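Telomerase reverse transcriptase (Candida tropicalis MYA-3404, PDB 6ZD1) is a telomerase catalytic subunit that probably extends chromosome ends by copying a template within its RNA partner into DNA repeats. Local coordinates at residues F572-T576 with N588-F592; F582-F586 with R644-F648; T230-I234 with D441-V446. All coordinates share one frame; numbering follows the deposited sequence.

Contact 1. Residues F572-T576 with N588-F592; sequences FSRPT and NLKQF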
ATOM      1  N   PHE A 572       5.851 -13.049   1.174  1.00100.55           N
ATOM      2  CA  PHE A 572       6.971 -12.488   1.920  1.00 91.38           C
ATOM      3  C   PHE A 572       7.849 -13.653   2.360  1.00108.20           C
ATOM      4  O   PHE A 572       7.430 -14.477   3.180  1.00108.59           O
ATOM      5  CB  PHE A 572       6.483 -11.679   3.118  1.00 79.09           C
ATOM      6  CG  PHE A 572       5.171 -10.989   2.888  1.00 77.08           C
ATOM      7  CD1 PHE A 572       5.081  -9.918   2.012  1.00 85.63           C
ATOM      8  CD2 PHE A 572       4.029 -11.409   3.551  1.00 71.44           C
ATOM      9  CE1 PHE A 572       3.874  -9.280   1.797  1.00 90.93           C
ATOM     10  CE2 PHE A 572       2.819 -10.775   3.342  1.00 67.02           C
ATOM     11  CZ  PHE A 572       2.741  -9.708   2.462  1.00 90.49           C
ATOM     12  N   SER A 573       9.063 -13.723   1.823  1.00100.17           N
ATOM     13  CA  SER A 573       9.877 -14.917   1.984  1.00108.25           C
ATOM     14  C   SER A 573      10.748 -14.811   3.237  1.00114.12           C
ATOM     15  O   SER A 573      10.607 -13.892   4.048  1.00114.20           O
ATOM     16  CB  SER A 573      10.720 -15.151   0.733  1.00111.61           C
ATOM     17  OG  SER A 573      11.424 -16.379   0.823  1.00130.13           O
ATOM     18  N   ARG A 574      11.665 -15.773   3.391  1.00 98.03           N
ATOM     19  CA  ARG A 574      12.552 -15.979   4.533  1.00119.17           C
ATOM     20  C   ARG A 574      13.158 -14.673   5.038  1.00122.42           C
ATOM     21  O   ARG A 574      13.777 -13.929   4.265  1.00124.05           O
ATOM     22  CB  ARG A 574      13.660 -16.971   4.155  1.00 98.88           C
ATOM     23  CG  ARG A 574      14.750 -17.156   5.204  1.00 94.00           C
ATOM     24  CD  ARG A 574      15.783 -18.183   4.741  1.00104.93           C
ATOM     25  NE  ARG A 574      16.999 -18.166   5.552  1.00102.12           N
ATOM     26  CZ  ARG A 574      18.023 -19.001   5.385  1.00123.14           C
ATOM     27  NH1 ARG A 574      17.981 -19.930   4.439  1.00118.68           N
ATOM     28  NH2 ARG A 574      19.090 -18.910   6.169  1.00107.71           N
ATOM     29  N   PRO A 575      12.974 -14.346   6.322  1.00110.28           N
ATOM     30  CA  PRO A 575      13.604 -13.138   6.880  1.00 94.19           C
ATOM     31  C   PRO A 575      15.102 -13.269   7.139  1.00107.37           C
ATOM     32  O   PRO A 575      15.711 -12.289   7.585  1.00120.10           O
ATOM     33  CB  PRO A 575      12.835 -12.922   8.196  1.00 92.92           C
ATOM     34  CG  PRO A 575      11.580 -13.745   8.064  1.00101.58           C
ATOM     35  CD  PRO A 575      11.975 -14.920   7.236  1.00110.95           C
ATOM     36  N   THR A 576      15.712 -14.431   6.879  1.00113.85           N
ATOM     37  CA  THR A 576      17.172 -14.613   6.888  1.00114.29           C
ATOM     38  C   THR A 576      17.795 -14.229   8.236  1.00124.30           C
ATOM     39  O   THR A 576      18.586 -13.289   8.344  1.00120.79           O
ATOM     40  CB  THR A 576      17.836 -13.844   5.737  1.00117.23           C
ATOM     41  OG1 THR A 576      17.704 -12.433   5.948  1.00128.00           O
ATOM     42  CG2 THR A 576      17.198 -14.221   4.406  1.00118.52           C
ATOM     43  N   ASN A 588      18.739  -5.953   9.901  1.00 53.22           N
ATOM     44  CA  ASN A 588      18.289  -6.780   8.790  1.00 61.91           C
ATOM     45  C   ASN A 588      16.771  -6.918   8.786  1.00 63.21           C
ATOM     46  O   ASN A 588      16.135  -6.810   7.730  1.00 63.07           O
ATOM     47  CB  ASN A 588      18.965  -8.148   8.864  1.00 63.43           C
ATOM     48  CG  ASN A 588      18.554  -9.063   7.740  1.00 70.83           C
ATOM     49  OD1 ASN A 588      17.577  -9.801   7.855  1.00 83.00           O
ATOM     50  ND2 ASN A 588      19.298  -9.024   6.642  1.00 79.08           N
ATOM     51  N   LEU A 589      16.167  -7.136   9.962  1.00 54.39           N
ATOM     52  CA  LEU A 589      14.716  -7.275  10.029  1.00 46.73           C
ATOM     53  C   LEU A 589      14.010  -5.948   9.778  1.00 48.62           C
ATOM     54  O   LEU A 589      12.859  -5.935   9.329  1.00 51.28           O
ATOM     55  CB  LEU A 589      14.294  -7.852  11.380  1.00 45.20           C
ATOM     56  CG  LEU A 589      14.644  -9.315  11.654  1.00 59.54           C
ATOM     57  CD1 LEU A 589      14.162  -9.723  13.031  1.00 52.34           C
ATOM     58  CD2 LEU A 589      14.064 -10.233  10.586  1.00 60.09           C
ATOM     59  N   LYS A 590      14.673  -4.824  10.047  1.00 50.47           N
ATOM     60  CA  LYS A 590      14.087  -3.546   9.669  1.00 56.86           C
ATOM     61  C   LYS A 590      14.090  -3.392   8.154  1.00 55.23           C
ATOM     62  O   LYS A 590      13.116  -2.899   7.573  1.00 59.12           O
ATOM     63  CB  LYS A 590      14.840  -2.397  10.342  1.00 54.35           C
ATOM     64  CG  LYS A 590      14.032  -1.114  10.488  1.00 66.87           C
ATOM     65  CD  LYS A 590      14.048  -0.324   9.207  1.00 58.55           C
ATOM     66  CE  LYS A 590      13.033   0.791   9.201  1.00 70.74           C
ATOM     67  NZ  LYS A 590      13.054   1.454   7.848  1.00 46.19           N
ATOM     68  N   GLN A 591      15.164  -3.839   7.497  1.00 51.16           N
ATOM     69  CA  GLN A 591      15.175  -3.888   6.039  1.00 51.58           C
ATOM     70  C   GLN A 591      14.076  -4.799   5.510  1.00 54.45           C
ATOM     71  O   GLN A 591      13.349  -4.429   4.580  1.00 63.03           O
ATOM     72  CB  GLN A 591      16.537  -4.359   5.539  1.00 48.38           C
ATOM     73  CG  GLN A 591      17.583  -3.280   5.563  1.00 68.00           C
ATOM     74  CD  GLN A 591      17.154  -2.071   4.763  1.00 76.03           C
ATOM     75  OE1 GLN A 591      16.970  -2.150   3.545  1.00 77.63           O
ATOM     76  NE2 GLN A 591      16.968  -0.944   5.443  1.00 65.11           N
ATOM     77  N   PHE A 592      13.924  -5.986   6.106  1.00 54.56           N
ATOM     78  CA  PHE A 592      12.900  -6.922   5.650  1.00 54.34           C
ATOM     79  C   PHE A 592      11.506  -6.328   5.794  1.00 60.57           C
ATOM     80  O   PHE A 592      10.669  -6.463   4.892  1.00 66.89           O
ATOM     81  CB  PHE A 592      13.008  -8.233   6.428  1.00 58.38           C
ATOM     82  CG  PHE A 592      11.846  -9.165   6.213  1.00 67.05           C
ATOM     83  CD1 PHE A 592      11.809 -10.003   5.111  1.00 72.32           C
ATOM     84  CD2 PHE A 592      10.796  -9.210   7.118  1.00 62.80           C
ATOM     85  CE1 PHE A 592      10.745 -10.864   4.909  1.00 80.86           C
ATOM     86  CE2 PHE A 592       9.727 -10.067   6.919  1.00 77.32           C
ATOM     87  CZ  PHE A 592       9.702 -10.895   5.814  1.00 79.44           C
TER
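Pro575 and Phe592 mark the closest backbone approach, their CA atoms 6.4 Å apart, where the irregular chain of 572-576 passes beside the helical turn 588-592. On the helix side the meeting is carried by the Phe592 ring. Its CG lies anti to the backbone N (chi1 169°), which carries the phenyl group out to the loop. There Pro575 CB sits squarely over one face, 4.2 Å from the ring centroid and only 2° off its normal, a well-formed CH-pi contact. The two side chains lie alongside and point the same way. Pro575 CB also touches Leu589 CD2 at 3.8 Å, bridging two residues of the same helical turn. Phe592 CE1 comes within 3.2 Å of Ser573 O, an oblique approach, and CZ meets Phe572 CB at 4.3 Å.

Within the loop, Thr576 OG1 donates to Pro575 O over 2.6 Å from above the carbonyl plane. Beyond the loop, Phe572 and Leu589 also touch helix 609-637. The loop leading into helix 582-596 thus folds back on that helix chiefly through dispersion and CH-pi attraction, with proline presenting a compact apolar surface to the aromatic face.

Contact 2. Residues F582-F586 with R644-F648; sequences FKALF and RFMKF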
ATOM      1  N   PHE A 582      22.291  -9.008  18.275  1.00 76.04           N
ATOM      2  CA  PHE A 582      20.928  -8.533  18.074  1.00 67.07           C
ATOM      3  C   PHE A 582      20.889  -7.277  17.217  1.00 67.36           C
ATOM      4  O   PHE A 582      19.929  -7.075  16.466  1.00 78.01           O
ATOM      5  CB  PHE A 582      20.245  -8.276  19.416  1.00 57.15           C
ATOM      6  CG  PHE A 582      19.803  -9.527  20.120  1.00 64.40           C
ATOM      7  CD1 PHE A 582      18.643 -10.183  19.735  1.00 48.24           C
ATOM      8  CD2 PHE A 582      20.543 -10.043  21.170  1.00 63.50           C
ATOM      9  CE1 PHE A 582      18.236 -11.332  20.383  1.00 66.37           C
ATOM     10  CE2 PHE A 582      20.140 -11.191  21.824  1.00 66.20           C
ATOM     11  CZ  PHE A 582      18.985 -11.838  21.430  1.00 64.30           C
ATOM     12  N   LYS A 583      21.910  -6.422  17.315  1.00 69.48           N
ATOM     13  CA  LYS A 583      21.932  -5.222  16.486  1.00 69.66           C
ATOM     14  C   LYS A 583      21.900  -5.582  15.008  1.00 64.81           C
ATOM     15  O   LYS A 583      21.136  -4.992  14.235  1.00 59.16           O
ATOM     16  CB  LYS A 583      23.162  -4.375  16.801  1.00 68.10           C
ATOM     17  CG  LYS A 583      23.076  -2.962  16.244  1.00 71.32           C
ATOM     18  CD  LYS A 583      24.383  -2.207  16.393  1.00 86.21           C
ATOM     19  CE  LYS A 583      25.452  -2.757  15.467  1.00 84.95           C
ATOM     20  NZ  LYS A 583      26.695  -1.941  15.541  1.00106.77           N
ATOM     21  N   ALA A 584      22.706  -6.566  14.601  1.00 68.83           N
ATOM     22  CA  ALA A 584      22.701  -6.993  13.206  1.00 60.59           C
ATOM     23  C   ALA A 584      21.382  -7.644  12.823  1.00 64.69           C
ATOM     24  O   ALA A 584      20.953  -7.540  11.668  1.00 73.30           O
ATOM     25  CB  ALA A 584      23.857  -7.959  12.947  1.00 67.18           C
ATOM     26  N   LEU A 585      20.713  -8.290  13.780  1.00 66.87           N
ATOM     27  CA  LEU A 585      19.426  -8.913  13.495  1.00 65.86           C
ATOM     28  C   LEU A 585      18.338  -7.863  13.312  1.00 64.00           C
ATOM     29  O   LEU A 585      17.475  -8.000  12.436  1.00 65.25           O
ATOM     30  CB  LEU A 585      19.045  -9.876  14.619  1.00 57.17           C
ATOM     31  CG  LEU A 585      17.650 -10.492  14.478  1.00 51.85           C
ATOM     32  CD1 LEU A 585      17.666 -11.612  13.447  1.00 61.93           C
ATOM     33  CD2 LEU A 585      17.112 -10.982  15.809  1.00 68.02           C
ATOM     34  N   PHE A 586      18.355  -6.814  14.137  1.00 59.82           N
ATOM     35  CA  PHE A 586      17.301  -5.812  14.057  1.00 63.78           C
ATOM     36  C   PHE A 586      17.446  -4.942  12.814  1.00 60.12           C
ATOM     37  O   PHE A 586      16.439  -4.559  12.210  1.00 62.16           O
ATOM     38  CB  PHE A 586      17.308  -4.956  15.327  1.00 66.55           C
ATOM     39  CG  PHE A 586      16.963  -5.724  16.579  1.00 68.85           C
ATOM     40  CD1 PHE A 586      16.163  -6.857  16.518  1.00 58.04           C
ATOM     41  CD2 PHE A 586      17.436  -5.310  17.818  1.00 65.47           C
ATOM     42  CE1 PHE A 586      15.844  -7.565  17.667  1.00 64.55           C
ATOM     43  CE2 PHE A 586      17.118  -6.010  18.971  1.00 65.04           C
ATOM     44  CZ  PHE A 586      16.322  -7.140  18.894  1.00 63.69           C
ATOM     45  N   ARG A 644      17.417  -1.435  23.495  1.00 52.05           N
ATOM     46  CA  ARG A 644      17.713  -1.484  22.067  1.00 49.55           C
ATOM     47  C   ARG A 644      16.558  -2.115  21.301  1.00 55.71           C
ATOM     48  O   ARG A 644      16.232  -1.687  20.188  1.00 72.37           O
ATOM     49  CB  ARG A 644      19.009  -2.258  21.831  1.00 54.18           C
ATOM     50  CG  ARG A 644      19.325  -2.531  20.375  1.00 72.00           C
ATOM     51  CD  ARG A 644      20.657  -3.250  20.225  1.00 77.69           C
ATOM     52  NE  ARG A 644      21.764  -2.488  20.798  1.00 88.58           N
ATOM     53  CZ  ARG A 644      22.396  -1.500  20.170  1.00 97.64           C
ATOM     54  NH1 ARG A 644      22.023  -1.144  18.947  1.00 86.60           N
ATOM     55  NH2 ARG A 644      23.396  -0.863  20.767  1.00 80.33           N
ATOM     56  N   PHE A 645      15.900  -3.105  21.907  1.00 47.20           N
ATOM     57  CA  PHE A 645      14.767  -3.748  21.257  1.00 56.42           C
ATOM     58  C   PHE A 645      13.577  -2.806  21.146  1.00 54.50           C
ATOM     59  O   PHE A 645      12.814  -2.887  20.176  1.00 53.31           O
ATOM     60  CB  PHE A 645      14.376  -5.008  22.027  1.00 49.64           C
ATOM     61  CG  PHE A 645      13.184  -5.724  21.459  1.00 50.87           C
ATOM     62  CD1 PHE A 645      13.220  -6.247  20.178  1.00 50.08           C
ATOM     63  CD2 PHE A 645      12.036  -5.893  22.217  1.00 50.03           C
ATOM     64  CE1 PHE A 645      12.125  -6.918  19.657  1.00 47.58           C
ATOM     65  CE2 PHE A 645      10.938  -6.562  21.702  1.00 49.08           C
ATOM     66  CZ  PHE A 645      10.982  -7.075  20.420  1.00 42.28           C
HETATM   67  N   MSE A 646      13.415  -1.897  22.102  1.00 53.94           N
HETATM   68  CA  MSE A 646      12.269  -0.996  22.088  1.00 50.75           C
HETATM   69  C   MSE A 646      12.433   0.082  21.033  1.00 52.95           C
HETATM   70  O   MSE A 646      11.468   0.460  20.366  1.00 61.45           O
HETATM   71  CB  MSE A 646      12.068  -0.364  23.455  1.00 48.62           C
HETATM   72  CG  MSE A 646      11.485  -1.324  24.469  1.00 77.36           C
HETATM   73 SE   MSE A 646      11.268  -0.506  26.218  1.00116.74          SE
HETATM   74  CE  MSE A 646      12.615  -1.520  27.186  1.00 72.61           C
ATOM     75  N   LYS A 647      13.665   0.560  20.869  1.00 46.30           N
ATOM     76  CA  LYS A 647      13.947   1.462  19.760  1.00 59.74           C
ATOM     77  C   LYS A 647      13.618   0.789  18.437  1.00 55.58           C
ATOM     78  O   LYS A 647      13.039   1.415  17.542  1.00 51.57           O
ATOM     79  CB  LYS A 647      15.409   1.909  19.803  1.00 58.66           C
ATOM     80  CG  LYS A 647      15.709   2.869  20.941  1.00 68.73           C
ATOM     81  CD  LYS A 647      17.170   2.821  21.352  1.00 85.25           C
ATOM     82  CE  LYS A 647      17.402   3.649  22.602  1.00 82.49           C
ATOM     83  NZ  LYS A 647      18.732   3.381  23.209  1.00 75.07           N
ATOM     84  N   PHE A 648      13.952  -0.498  18.310  1.00 55.46           N
ATOM     85  CA  PHE A 648      13.558  -1.254  17.125  1.00 47.45           C
ATOM     86  C   PHE A 648      12.043  -1.293  16.984  1.00 46.98           C
ATOM     87  O   PHE A 648      11.504  -1.043  15.899  1.00 50.55           O
ATOM     88  CB  PHE A 648      14.139  -2.670  17.188  1.00 57.16           C
ATOM     89  CG  PHE A 648      13.597  -3.603  16.138  1.00 46.16           C
ATOM     90  CD1 PHE A 648      14.110  -3.592  14.849  1.00 53.57           C
ATOM     91  CD2 PHE A 648      12.590  -4.506  16.447  1.00 42.59           C
ATOM     92  CE1 PHE A 648      13.621  -4.461  13.883  1.00 51.22           C
ATOM     93  CE2 PHE A 648      12.094  -5.377  15.487  1.00 46.53           C
ATOM     94  CZ  PHE A 648      12.612  -5.351  14.202  1.00 43.31           C
TER
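Phe586 lies against Phe648 in an offset stack, with centroids 4.8 Å apart and planes inclined at 24°. Beside the stack, Phe586 CB lies 3.5 Å from Phe648 CD1. The Phe648 ring also reaches the backbone of its partner, placing CE1 3.3 Å from Phe586 O. Phe645 adds a third ring: its CD1 touches Phe586 CZ at 3.5 Å, while the two planes meet obliquely at 42°. At the edge of the Phe586 ring, near its plane, lies Arg644 CG. One phenylalanine of helix 582-596 is therefore met by three residues of helix 642-664, all spaced within a single turn or so.

The outer margin of the contact is polar. Arg644 bends at chi3, and its NH1 settles 3.4 Å from Lys583 CG, against the aliphatic part of the lysine chain. The two like charges stay further apart, with Lys583 NZ 5.8 Å from Arg644 NH1, and both residues are exposed, so solvent can probably moderate their repulsion.

Behind this shell the helix itself contributes: Phe582 O stands over a face of the Phe586 ring, toward its rim. Phe640 meets both Phe582 and Phe645, continuing the aromatic surface, and Ile627 of helix 609-637 and Ile694 of helix 692-699 pack on Phe645. The two short segments run almost parallel, 5° between their directions, with axes 10.8 Å apart, a spacing wide enough for whole rings to stand between them. The result is an aromatic cluster within a helical bundle, consistent with the C-terminal extension that serves as the thumb of telomerase reverse transcriptases.

Contact 3. Residues T230-I234 with D441-V446; sequences TNGKI and DATCLV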
ATOM      1  N   THR A 230     -12.480  16.369  -8.554  1.00 84.49           N
ATOM      2  CA  THR A 230     -12.819  15.177  -9.319  1.00 83.15           C
ATOM      3  C   THR A 230     -11.793  14.869 -10.400  1.00 78.72           C
ATOM      4  O   THR A 230     -12.033  13.985 -11.233  1.00 75.69           O
ATOM      5  CB  THR A 230     -14.209  15.324  -9.943  1.00 85.98           C
ATOM      6  OG1 THR A 230     -14.293  16.574 -10.643  1.00 85.15           O
ATOM      7  CG2 THR A 230     -15.280  15.274  -8.863  1.00 81.87           C
ATOM      8  N   ASN A 231     -10.664  15.568 -10.413  1.00 73.59           N
ATOM      9  CA  ASN A 231      -9.610  15.327 -11.383  1.00 71.20           C
ATOM     10  C   ASN A 231      -8.564  14.391 -10.794  1.00 70.91           C
ATOM     11  O   ASN A 231      -8.326  14.376  -9.584  1.00 82.49           O
ATOM     12  CB  ASN A 231      -8.948  16.635 -11.822  1.00 86.19           C
ATOM     13  CG  ASN A 231      -9.921  17.588 -12.489  1.00 88.54           C
ATOM     14  OD1 ASN A 231      -9.845  18.800 -12.299  1.00103.76           O
ATOM     15  ND2 ASN A 231     -10.846  17.043 -13.270  1.00 83.38           N
ATOM     16  N   GLY A 232      -7.945  13.604 -11.668  1.00 67.84           N
ATOM     17  CA  GLY A 232      -6.878  12.714 -11.253  1.00 66.09           C
ATOM     18  C   GLY A 232      -5.876  12.536 -12.370  1.00 65.16           C
ATOM     19  O   GLY A 232      -6.174  12.779 -13.544  1.00 67.31           O
ATOM     20  N   LYS A 233      -4.672  12.119 -11.991  1.00 72.07           N
ATOM     21  CA  LYS A 233      -3.619  11.809 -12.944  1.00 76.07           C
ATOM     22  C   LYS A 233      -3.397  10.303 -12.972  1.00 78.00           C
ATOM     23  O   LYS A 233      -3.418   9.641 -11.928  1.00 64.24           O
ATOM     24  CB  LYS A 233      -2.314  12.536 -12.601  1.00 81.84           C
ATOM     25  CG  LYS A 233      -1.286  12.508 -13.727  1.00 85.11           C
ATOM     26  CD  LYS A 233      -0.369  13.727 -13.691  1.00 89.14           C
ATOM     27  CE  LYS A 233       0.462  13.770 -12.419  1.00 97.45           C
ATOM     28  NZ  LYS A 233       1.371  14.951 -12.389  1.00103.28           N
ATOM     29  N   ILE A 234      -3.203   9.769 -14.170  1.00 72.49           N
ATOM     30  CA  ILE A 234      -3.105   8.329 -14.365  1.00 66.40           C
ATOM     31  C   ILE A 234      -1.746   7.829 -13.894  1.00 75.70           C
ATOM     32  O   ILE A 234      -0.699   8.344 -14.304  1.00 75.52           O
ATOM     33  CB  ILE A 234      -3.344   7.966 -15.836  1.00 66.79           C
ATOM     34  CG1 ILE A 234      -4.739   8.403 -16.265  1.00 71.27           C
ATOM     35  CG2 ILE A 234      -3.169   6.473 -16.047  1.00 84.22           C
ATOM     36  CD1 ILE A 234      -5.059   8.028 -17.683  1.00 88.30           C
ATOM     37  N   ASP A 441     -18.575  12.433 -12.299  1.00 65.73           N
ATOM     38  CA  ASP A 441     -17.707  13.533 -12.697  1.00 62.77           C
ATOM     39  C   ASP A 441     -16.226  13.207 -12.564  1.00 74.43           C
ATOM     40  O   ASP A 441     -15.393  14.107 -12.709  1.00 83.99           O
ATOM     41  CB  ASP A 441     -18.026  14.793 -11.885  1.00 75.71           C
ATOM     42  CG  ASP A 441     -19.484  15.194 -11.976  1.00 75.57           C
ATOM     43  OD1 ASP A 441     -20.167  15.179 -10.933  1.00 89.81           O
ATOM     44  OD2 ASP A 441     -19.949  15.516 -13.090  1.00 92.19           O
ATOM     45  N   ALA A 442     -15.872  11.955 -12.292  1.00 79.30           N
ATOM     46  CA  ALA A 442     -14.465  11.590 -12.195  1.00 68.93           C
ATOM     47  C   ALA A 442     -13.809  11.716 -13.565  1.00 61.58           C
ATOM     48  O   ALA A 442     -14.277  11.121 -14.543  1.00 76.29           O
ATOM     49  CB  ALA A 442     -14.313  10.173 -11.649  1.00 61.06           C
ATOM     50  N   THR A 443     -12.747  12.513 -13.643  1.00 63.21           N
ATOM     51  CA  THR A 443     -11.982  12.697 -14.866  1.00 71.00           C
ATOM     52  C   THR A 443     -10.508  12.441 -14.582  1.00 65.42           C
ATOM     53  O   THR A 443     -10.048  12.541 -13.442  1.00 73.64           O
ATOM     54  CB  THR A 443     -12.160  14.108 -15.452  1.00 77.75           C
ATOM     55  OG1 THR A 443     -11.738  15.088 -14.495  1.00 86.22           O
ATOM     56  CG2 THR A 443     -13.615  14.357 -15.820  1.00 63.95           C
ATOM     57  N   CYS A 444      -9.768  12.110 -15.639  1.00 67.06           N
ATOM     58  CA  CYS A 444      -8.338  11.862 -15.537  1.00 65.21           C
ATOM     59  C   CYS A 444      -7.597  12.652 -16.605  1.00 70.13           C
ATOM     60  O   CYS A 444      -8.146  12.979 -17.662  1.00 65.25           O
ATOM     61  CB  CYS A 444      -7.994  10.368 -15.665  1.00 72.52           C
ATOM     62  SG  CYS A 444      -8.103   9.692 -17.330  1.00 83.53           S
ATOM     63  N   LEU A 445      -6.347  12.981 -16.298  1.00 68.36           N
ATOM     64  CA  LEU A 445      -5.459  13.678 -17.216  1.00 69.59           C
ATOM     65  C   LEU A 445      -4.511  12.672 -17.851  1.00 68.99           C
ATOM     66  O   LEU A 445      -3.977  11.795 -17.163  1.00 74.81           O
ATOM     67  CB  LEU A 445      -4.665  14.767 -16.493  1.00 70.88           C
ATOM     68  CG  LEU A 445      -5.405  16.048 -16.101  1.00 72.60           C
ATOM     69  CD1 LEU A 445      -6.296  15.847 -14.882  1.00 72.48           C
ATOM     70  CD2 LEU A 445      -4.409  17.167 -15.863  1.00 80.77           C
ATOM     71  N   VAL A 446      -4.320  12.783 -19.160  1.00 68.40           N
ATOM     72  CA  VAL A 446      -3.404  11.915 -19.890  1.00 87.68           C
ATOM     73  C   VAL A 446      -2.352  12.788 -20.561  1.00100.40           C
ATOM     74  O   VAL A 446      -2.657  13.880 -21.056  1.00103.11           O
ATOM     75  CB  VAL A 446      -4.139  11.023 -20.919  1.00 93.05           C
ATOM     76  CG1 VAL A 446      -5.406  10.438 -20.307  1.00 82.31           C
ATOM     77  CG2 VAL A 446      -4.462  11.786 -22.195  1.00 91.59           C
TER
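Asn231 and Thr443 lie side by side and point the same way, on the face of the sheet that also carries Lys233 and Leu445. On this face Leu445 reaches back across the strand pair: with CG anti to its carbonyl carbon (chi1 -74°), it brings CD1 to 3.3 Å from Gly232 O and against Asn231 CB. Cys444 occupies the other face, where its SG meets Ile234 CD1 at 3.5 Å. The same methyl touches Val446 CG1 at 3.6 Å, so the end of one isoleucine spans two residues of the neighbouring strand. At the start of the contact, Thr230 leans over the backbone instead, CB 3.2 Å from Asp441 O.

Backbone bonds hold the two chains side by side beneath these side chains. Thr443 N donates to Thr230 O over 2.9 Å and nearly straight (176°), and Leu445 N donates to Gly232 O over 2.8 Å. Between them, the bond from Gly232 N to Thr443 O is bent and weak. The strand segments diverge by 41°, a marked twist for parallel neighbours.

Strand 454-458 flanks 443-446, and strand 244-249 flanks 231-237, both antiparallel. The contact thus joins two hairpins through a central parallel pair, in a mixed sheet consistent with the fingers region of the telomerase reverse transcriptase domain.

In the fold
Contacts 1 and 2 share helix 582-596 and touch each other, Phe648 of contact 2 packing on Leu589 of contact 1; their centres lie about 13 Å apart. Of these two, contact 2 is buried, joining helices distant in sequence, whereas contact 1 is partly buried and ties the helix to its own preceding loop. Both rely on phenylalanine rings and have no clear hydrogen bond across them. Contact 3, also buried, lies on the opposite side of the chain's centre, about 38 Å and about 44 Å, centre to centre, from contacts 1 and 2. It is a strand pairing, where backbone hydrogen bonds set the register and small polar, sulfur-bearing and aliphatic side chains pack on its faces.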